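Fatty acid CoA ligase (Marinactinospora thermotolerans, PDB 6SQ8) belongs to the AMP-binding (ANL) superfamily and binds adenosine monophosphate next to a pyridoindole carboxylic acid ligand. Local coordinates at residues A426-P431 with K491-F496. Numbering follows the deposited sequence.
Sequences AVVGVP and KVRTWF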
ATOM      1  N   ALA A 426       8.996 -10.842 -14.839  1.00 24.34           N
ATOM      2  CA  ALA A 426       7.608 -10.532 -15.173  1.00 25.46           C
ATOM      3  C   ALA A 426       7.184 -11.423 -16.338  1.00 25.05           C
ATOM      4  O   ALA A 426       7.769 -11.344 -17.379  1.00 24.86           O
ATOM      5  CB  ALA A 426       7.457  -9.065 -15.490  1.00 23.43           C
ATOM      6  N   VAL A 427       6.197 -12.287 -16.106  1.00 28.66           N
ATOM      7  CA  VAL A 427       5.686 -13.218 -17.107  1.00 28.82           C
ATOM      8  C   VAL A 427       4.290 -12.757 -17.539  1.00 28.96           C
ATOM      9  O   VAL A 427       3.424 -12.497 -16.713  1.00 32.67           O
ATOM     10  CB  VAL A 427       5.651 -14.636 -16.519  1.00 28.46           C
ATOM     11  CG1 VAL A 427       4.968 -15.631 -17.426  1.00 27.96           C
ATOM     12  CG2 VAL A 427       7.035 -15.126 -16.137  1.00 28.76           C
ATOM     13  N   VAL A 428       4.094 -12.676 -18.852  1.00 31.51           N
ATOM     14  CA  VAL A 428       2.882 -12.174 -19.474  1.00 32.68           C
ATOM     15  C   VAL A 428       2.510 -13.109 -20.627  1.00 36.29           C
ATOM     16  O   VAL A 428       3.361 -13.847 -21.127  1.00 39.27           O
ATOM     17  CB  VAL A 428       3.082 -10.752 -20.000  1.00 32.15           C
ATOM     18  CG1 VAL A 428       3.424  -9.781 -18.889  1.00 33.30           C
ATOM     19  CG2 VAL A 428       4.154 -10.709 -21.074  1.00 35.06           C
ATOM     20  N   GLY A 429       1.241 -13.056 -21.035  1.00 39.37           N
ATOM     21  CA  GLY A 429       0.758 -13.695 -22.260  1.00 42.97           C
ATOM     22  C   GLY A 429       0.517 -12.679 -23.375  1.00 45.78           C
ATOM     23  O   GLY A 429       0.118 -11.535 -23.126  1.00 44.55           O
ATOM     24  N   VAL A 430       0.794 -13.081 -24.618  1.00 47.44           N
ATOM     25  CA  VAL A 430       0.342 -12.347 -25.801  1.00 51.25           C
ATOM     26  C   VAL A 430      -0.398 -13.340 -26.691  1.00 53.37           C
ATOM     27  O   VAL A 430      -0.124 -14.534 -26.629  1.00 55.61           O
ATOM     28  CB  VAL A 430       1.499 -11.651 -26.543  1.00 50.45           C
ATOM     29  CG1 VAL A 430       2.330 -10.789 -25.602  1.00 52.55           C
ATOM     30  CG2 VAL A 430       2.386 -12.639 -27.275  1.00 49.36           C
ATOM     31  N   PRO A 431      -1.358 -12.900 -27.531  1.00 58.73           N
ATOM     32  CA  PRO A 431      -2.251 -13.848 -28.201  1.00 60.98           C
ATOM     33  C   PRO A 431      -1.473 -14.616 -29.282  1.00 55.16           C
ATOM     34  O   PRO A 431      -0.536 -14.050 -29.861  1.00 44.66           O
ATOM     35  CB  PRO A 431      -3.367 -12.963 -28.791  1.00 61.43           C
ATOM     36  CG  PRO A 431      -3.105 -11.546 -28.255  1.00 59.74           C
ATOM     37  CD  PRO A 431      -1.632 -11.497 -27.894  1.00 57.72           C
ATOM     38  N   LYS A 491       2.843  -2.741 -19.590  1.00 44.80           N
ATOM     39  CA  LYS A 491       4.038  -2.279 -20.291  1.00 43.63           C
ATOM     40  C   LYS A 491       4.823  -3.495 -20.805  1.00 44.95           C
ATOM     41  O   LYS A 491       5.181  -3.554 -21.979  1.00 45.19           O
ATOM     42  CB  LYS A 491       4.892  -1.375 -19.394  1.00 43.08           C
ATOM     43  CG  LYS A 491       6.005  -0.622 -20.114  1.00 41.81           C
ATOM     44  CD  LYS A 491       6.449   0.627 -19.376  1.00 42.54           C
ATOM     45  CE  LYS A 491       7.494   1.416 -20.140  1.00 44.93           C
ATOM     46  N   VAL A 492       5.064  -4.477 -19.930  1.00 44.79           N
ATOM     47  CA  VAL A 492       5.833  -5.674 -20.283  1.00 44.25           C
ATOM     48  C   VAL A 492       5.146  -6.369 -21.466  1.00 41.80           C
ATOM     49  O   VAL A 492       5.809  -6.817 -22.385  1.00 44.74           O
ATOM     50  CB  VAL A 492       6.017  -6.612 -19.072  1.00 39.52           C
ATOM     51  CG1 VAL A 492       6.589  -7.959 -19.474  1.00 36.15           C
ATOM     52  CG2 VAL A 492       6.902  -5.986 -18.014  1.00 39.57           C
ATOM     53  N   ARG A 493       3.820  -6.412 -21.441  1.00 41.14           N
ATOM     54  CA  ARG A 493       3.032  -7.048 -22.496  1.00 46.90           C
ATOM     55  C   ARG A 493       3.331  -6.390 -23.853  1.00 51.56           C
ATOM     56  O   ARG A 493       3.387  -7.083 -24.866  1.00 58.64           O
ATOM     57  CB  ARG A 493       1.535  -6.977 -22.165  1.00 48.60           C
ATOM     58  CG  ARG A 493       0.830  -8.322 -22.167  1.00 49.05           C
ATOM     59  CD  ARG A 493      -0.564  -8.257 -21.567  1.00 51.25           C
ATOM     60  NE  ARG A 493      -0.648  -8.729 -20.187  1.00 50.15           N
ATOM     61  CZ  ARG A 493      -1.089  -8.010 -19.154  1.00 50.99           C
ATOM     62  NH1 ARG A 493      -1.388  -6.730 -19.319  1.00 52.15           N
ATOM     63  NH2 ARG A 493      -1.202  -8.560 -17.954  1.00 52.50           N
ATOM     64  N   THR A 494       3.546  -5.068 -23.873  1.00 51.92           N
ATOM     65  CA  THR A 494       3.774  -4.325 -25.137  1.00 51.84           C
ATOM     66  C   THR A 494       5.137  -4.681 -25.752  1.00 51.09           C
ATOM     67  O   THR A 494       5.322  -4.568 -26.967  1.00 61.21           O
ATOM     68  CB  THR A 494       3.699  -2.795 -24.978  1.00 50.92           C
ATOM     69  OG1 THR A 494       4.899  -2.324 -24.370  1.00 47.72           O
ATOM     70  CG2 THR A 494       2.507  -2.316 -24.181  1.00 50.42           C
ATOM     71  N   TRP A 495       6.093  -5.075 -24.907  1.00 45.72           N
ATOM     72  CA  TRP A 495       7.433  -5.438 -25.345  1.00 45.05           C
ATOM     73  C   TRP A 495       7.413  -6.672 -26.254  1.00 46.43           C
ATOM     74  O   TRP A 495       8.379  -6.892 -26.973  1.00 48.05           O
ATOM     75  CB  TRP A 495       8.352  -5.705 -24.151  1.00 41.50           C
ATOM     76  CG  TRP A 495       8.641  -4.519 -23.291  1.00 41.55           C
ATOM     77  CD1 TRP A 495       8.402  -3.209 -23.578  1.00 43.05           C
ATOM     78  CD2 TRP A 495       9.275  -4.535 -22.000  1.00 41.05           C
ATOM     79  NE1 TRP A 495       8.818  -2.411 -22.546  1.00 44.26           N
ATOM     80  CE2 TRP A 495       9.380  -3.193 -21.573  1.00 41.83           C
ATOM     81  CE3 TRP A 495       9.769  -5.540 -21.166  1.00 41.73           C
ATOM     82  CZ2 TRP A 495       9.935  -2.842 -20.340  1.00 42.01           C
ATOM     83  CZ3 TRP A 495      10.323  -5.192 -19.952  1.00 41.78           C
ATOM     84  CH2 TRP A 495      10.401  -3.862 -19.546  1.00 40.41           C
ATOM     85  N   PHE A 496       6.352  -7.488 -26.173  1.00 47.49           N
ATOM     86  CA  PHE A 496       6.311  -8.808 -26.805  1.00 49.82           C
ATOM     87  C   PHE A 496       5.202  -8.882 -27.872  1.00 55.44           C
ATOM     88  O   PHE A 496       4.859 -10.001 -28.307  1.00 54.09           O
ATOM     89  CB  PHE A 496       6.099  -9.902 -25.742  1.00 46.05           C
ATOM     90  CG  PHE A 496       7.239 -10.127 -24.778  1.00 44.83           C
ATOM     91  CD1 PHE A 496       8.363 -10.859 -25.140  1.00 44.01           C
ATOM     92  CD2 PHE A 496       7.180  -9.637 -23.486  1.00 45.02           C
ATOM     93  CE1 PHE A 496       9.408 -11.051 -24.244  1.00 40.39           C
ATOM     94  CE2 PHE A 496       8.230  -9.835 -22.596  1.00 41.08           C
ATOM     95  CZ  PHE A 496       9.335 -10.554 -22.967  1.00 36.67           C
TER
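A426, V428 and V430 alternate along one face of strand 422-432 and point at helix 489-494, which presents V492 and R493, and at F496 just beyond it. The contact is mostly apolar. No hydrogen bond joins the two segments.

V428 sits at the centre. V428 CG1, anti to its own carbonyl carbon (chi1 -61°), meets V492 CG1 at 3.7 Å. The two side chains cross obliquely. V428 CG2 reaches CD2 of the F496 ring at 4.0 Å, and these side chains cross at about a right angle. V492 splits its branches. V492 CG1, anti to its backbone N, serves V428 and also lies at the edge of the F496 ring, in plane. V492 CG2 touches A426 CB at 4.0 Å. At the other end, V430 CG1 packs on F496 CB at 3.9 Å, and V430 CG2 lies 3.8 Å from the F496 backbone O.

R493 contributes its aliphatic part. R493 CG runs past V428 CB and lies 3.4 Å from G429 O. The chain then bends at chi3 (-100°), and R493 NH2 forms a salt bridge with D398.

Within 491-496, K491 O accepts from both T494 N and T494 OG1. The bond from T494 OG1 to K491 O is 2.7 Å long and falls on a lone pair of that carbonyl.

V427 points the opposite way, onto helix 409-418. The F496 side chain also touches C440 of strand 438-445 and R472 and E474 of strand 472-475. The arrangement is an alpha/beta layering in the C-terminal domain of an AMP-binding enzyme, its three-stranded sheet carrying helix 409-418 on one face and helix 489-494 on the other.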